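PDB 5BUD: decapping nuclease RAI1 from Candida albicans, which removes NAD caps from the 5' ends of RNAs as a metal-dependent decapping nuclease, and binds and stabilises the exoribonuclease RAT1. Local coordinates for residues 126-131 / 343-348. Residues are numbered along the deposited sequence; the frame is centred on the assembly and turned at random.
Sequences VPFDGQ and KDEIKS
Asp344 opens the contact with its backbone: its carbonyl O comes to the CB-CG edge of the Pro127 ring, 3.9 Å from CG, while its OD1, though less surely placed, accepts the N-H of Ile346 two residues on, an Asx turn. Glu345 then does the reaching. With CG anti to its own carbonyl carbon (chi1 -59°) and the chain extended beyond, CG passes Pro127 O and the carboxylate arrives at the type I' turn from Phe128 to Gln131. There OE1 accepts the N-H of Asp129 (N to OE1 3.1 Å, 161° at the hydrogen), met from above the carboxylate plane. A water 2.5 Å from Glu345 OE1 donates to it and accepts from Gly130 N, so one oxygen serves two successive turn amides, one directly and one through water. OE2 lies obliquely 3.6 Å from Phe128 CD2. Lys347 O touches Pro127 CD at 3.4 Å, and Ser348 sets OG against Val126 CG2 while hydrogen-bonding to Asn370. Far from the manganese site, this loop after helix 322-339 runs into strand 349-354, antiparallel partner of strand 121-128. Arg374 of helix 367-377 ties both sides, its NH2 hydrogen-bonding to Pro127 O and Lys347 O, while helix 381-389 packs on Phe128 and brings Arg387 into a salt bridge with Asp129.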
ATOM      1  N   VAL A 126     -13.986  -4.341  12.631  1.00 24.51           N
ATOM      2  CA  VAL A 126     -15.423  -4.576  12.618  1.00 26.69           C
ATOM      3  C   VAL A 126     -15.649  -6.049  12.255  1.00 26.27           C
ATOM      4  O   VAL A 126     -15.400  -6.445  11.127  1.00 27.59           O
ATOM      5  CB  VAL A 126     -16.141  -3.649  11.618  1.00 25.62           C
ATOM      6  CG1 VAL A 126     -17.640  -3.950  11.572  1.00 27.76           C
ATOM      7  CG2 VAL A 126     -15.895  -2.182  11.964  1.00 26.93           C
ATOM      8  N   PRO A 127     -16.086  -6.867  13.227  1.00 28.40           N
ATOM      9  CA  PRO A 127     -16.407  -8.258  12.923  1.00 28.18           C
ATOM     10  C   PRO A 127     -17.742  -8.368  12.202  1.00 30.04           C
ATOM     11  O   PRO A 127     -18.742  -7.721  12.615  1.00 28.01           O
ATOM     12  CB  PRO A 127     -16.499  -8.920  14.297  1.00 29.15           C
ATOM     13  CG  PRO A 127     -15.947  -7.940  15.269  1.00 30.82           C
ATOM     14  CD  PRO A 127     -16.164  -6.591  14.675  1.00 28.67           C
ATOM     15  N   PHE A 128     -17.774  -9.195  11.152  1.00 29.63           N
ATOM     16  CA  PHE A 128     -19.003  -9.403  10.387  1.00 30.23           C
ATOM     17  C   PHE A 128     -18.921 -10.665   9.549  1.00 30.56           C
ATOM     18  O   PHE A 128     -17.939 -10.895   8.841  1.00 31.09           O
ATOM     19  CB  PHE A 128     -19.320  -8.186   9.492  1.00 29.27           C
ATOM     20  CG  PHE A 128     -20.535  -8.384   8.634  1.00 30.26           C
ATOM     21  CD1 PHE A 128     -20.410  -8.647   7.280  1.00 30.71           C
ATOM     22  CD2 PHE A 128     -21.802  -8.397   9.198  1.00 32.24           C
ATOM     23  CE1 PHE A 128     -21.525  -8.878   6.497  1.00 31.28           C
ATOM     24  CE2 PHE A 128     -22.921  -8.631   8.418  1.00 32.41           C
ATOM     25  CZ  PHE A 128     -22.784  -8.881   7.064  1.00 32.47           C
ATOM     26  N   ASP A 129     -19.959 -11.492   9.657  1.00 31.44           N
ATOM     27  CA  ASP A 129     -20.050 -12.729   8.910  1.00 30.54           C
ATOM     28  C   ASP A 129     -18.829 -13.619   9.054  1.00 27.65           C
ATOM     29  O   ASP A 129     -18.380 -14.210   8.093  1.00 32.64           O
ATOM     30  CB  ASP A 129     -20.284 -12.422   7.428  1.00 32.10           C
ATOM     31  CG  ASP A 129     -20.787 -13.635   6.658  1.00 32.82           C
ATOM     32  OD1 ASP A 129     -21.349 -14.535   7.310  1.00 34.47           O
ATOM     33  OD2 ASP A 129     -20.605 -13.683   5.419  1.00 29.81           O
ATOM     34  N   GLY A 130     -18.278 -13.672  10.248  1.00 28.32           N
ATOM     35  CA  GLY A 130     -17.168 -14.570  10.574  1.00 29.55           C
ATOM     36  C   GLY A 130     -15.811 -14.029  10.170  1.00 31.93           C
ATOM     37  O   GLY A 130     -14.834 -14.769  10.174  1.00 34.11           O
ATOM     38  N   GLN A 131     -15.765 -12.747   9.786  1.00 30.72           N
ATOM     39  CA  GLN A 131     -14.530 -12.087   9.351  1.00 30.83           C
ATOM     40  C   GLN A 131     -14.318 -10.752  10.038  1.00 26.94           C
ATOM     41  O   GLN A 131     -15.256 -10.144  10.510  1.00 29.13           O
ATOM     42  CB  GLN A 131     -14.538 -11.881   7.837  1.00 29.42           C
ATOM     43  CG  GLN A 131     -14.778 -13.191   7.128  1.00 31.03           C
ATOM     44  CD  GLN A 131     -14.821 -13.092   5.633  1.00 30.38           C
ATOM     45  OE1 GLN A 131     -15.553 -12.280   5.070  1.00 29.60           O
ATOM     46  NE2 GLN A 131     -14.079 -13.971   4.975  1.00 30.30           N
ATOM     47  N   LYS A 343     -17.804 -13.679  15.561  1.00 42.92           N
ATOM     48  CA  LYS A 343     -19.236 -13.933  15.441  1.00 45.49           C
ATOM     49  C   LYS A 343     -20.081 -12.876  16.171  1.00 42.60           C
ATOM     50  O   LYS A 343     -21.298 -12.804  15.977  1.00 44.57           O
ATOM     51  CB  LYS A 343     -19.525 -15.346  15.959  1.00 45.87           C
ATOM     52  CG  LYS A 343     -18.820 -16.429  15.143  1.00 51.24           C
ATOM     53  CD  LYS A 343     -18.181 -17.490  16.026  1.00 55.68           C
ATOM     54  CE  LYS A 343     -18.060 -18.829  15.316  1.00 59.14           C
ATOM     55  NZ  LYS A 343     -17.449 -19.860  16.194  1.00 60.10           N
ATOM     56  N   ASP A 344     -19.447 -12.046  16.995  1.00 40.78           N
ATOM     57  CA  ASP A 344     -20.182 -11.021  17.734  1.00 39.98           C
ATOM     58  C   ASP A 344     -20.258  -9.701  16.971  1.00 38.05           C
ATOM     59  O   ASP A 344     -19.349  -8.883  17.024  1.00 39.82           O
ATOM     60  CB  ASP A 344     -19.570 -10.821  19.111  1.00 39.21           C
ATOM     61  CG  ASP A 344     -20.283  -9.773  19.913  1.00 38.26           C
ATOM     62  OD1 ASP A 344     -21.224  -9.116  19.400  1.00 38.38           O
ATOM     63  OD2 ASP A 344     -19.885  -9.605  21.068  1.00 39.13           O
ATOM     64  N   GLU A 345     -21.372  -9.503  16.287  1.00 36.91           N
ATOM     65  CA  GLU A 345     -21.584  -8.352  15.422  1.00 35.96           C
ATOM     66  C   GLU A 345     -22.217  -7.193  16.165  1.00 35.72           C
ATOM     67  O   GLU A 345     -22.784  -6.292  15.566  1.00 33.70           O
ATOM     68  CB  GLU A 345     -22.450  -8.772  14.247  1.00 35.84           C
ATOM     69  CG  GLU A 345     -21.781  -9.883  13.462  1.00 34.93           C
ATOM     70  CD  GLU A 345     -22.602 -10.393  12.321  1.00 33.93           C
ATOM     71  OE1 GLU A 345     -22.192 -11.423  11.765  1.00 31.57           O
ATOM     72  OE2 GLU A 345     -23.629  -9.760  11.986  1.00 35.20           O
ATOM     73  N   ILE A 346     -22.088  -7.226  17.482  1.00 37.22           N
ATOM     74  CA  ILE A 346     -22.758  -6.287  18.360  1.00 40.83           C
ATOM     75  C   ILE A 346     -21.840  -5.088  18.640  1.00 39.92           C
ATOM     76  O   ILE A 346     -22.277  -4.045  19.133  1.00 36.67           O
ATOM     77  CB  ILE A 346     -23.213  -7.046  19.641  1.00 42.54           C
ATOM     78  CG1 ILE A 346     -24.702  -6.854  19.856  1.00 48.11           C
ATOM     79  CG2 ILE A 346     -22.345  -6.743  20.843  1.00 40.47           C
ATOM     80  CD1 ILE A 346     -25.515  -7.607  18.825  1.00 49.83           C
ATOM     81  N   LYS A 347     -20.568  -5.224  18.288  1.00 39.07           N
ATOM     82  CA  LYS A 347     -19.624  -4.146  18.522  1.00 37.05           C
ATOM     83  C   LYS A 347     -18.468  -4.097  17.541  1.00 32.62           C
ATOM     84  O   LYS A 347     -18.369  -4.925  16.637  1.00 27.16           O
ATOM     85  CB  LYS A 347     -19.124  -4.186  19.959  1.00 42.14           C
ATOM     86  CG  LYS A 347     -18.756  -5.539  20.508  1.00 44.92           C
ATOM     87  CD  LYS A 347     -19.089  -5.501  21.992  1.00 49.00           C
ATOM     88  CE  LYS A 347     -18.232  -6.431  22.818  1.00 51.43           C
ATOM     89  NZ  LYS A 347     -18.841  -6.542  24.182  1.00 54.95           N
ATOM     90  N   SER A 348     -17.658  -3.054  17.719  1.00 32.66           N
ATOM     91  CA  SER A 348     -16.474  -2.770  16.908  1.00 32.37           C
ATOM     92  C   SER A 348     -15.367  -2.310  17.850  1.00 32.17           C
ATOM     93  O   SER A 348     -15.636  -1.959  19.028  1.00 27.09           O
ATOM     94  CB  SER A 348     -16.786  -1.639  15.955  1.00 31.79           C
ATOM     95  OG  SER A 348     -17.837  -1.964  15.085  1.00 34.18           O
TER
HETATM   96  O   HOH W   1     -20.241 -12.958  12.243  1.00 39.06           O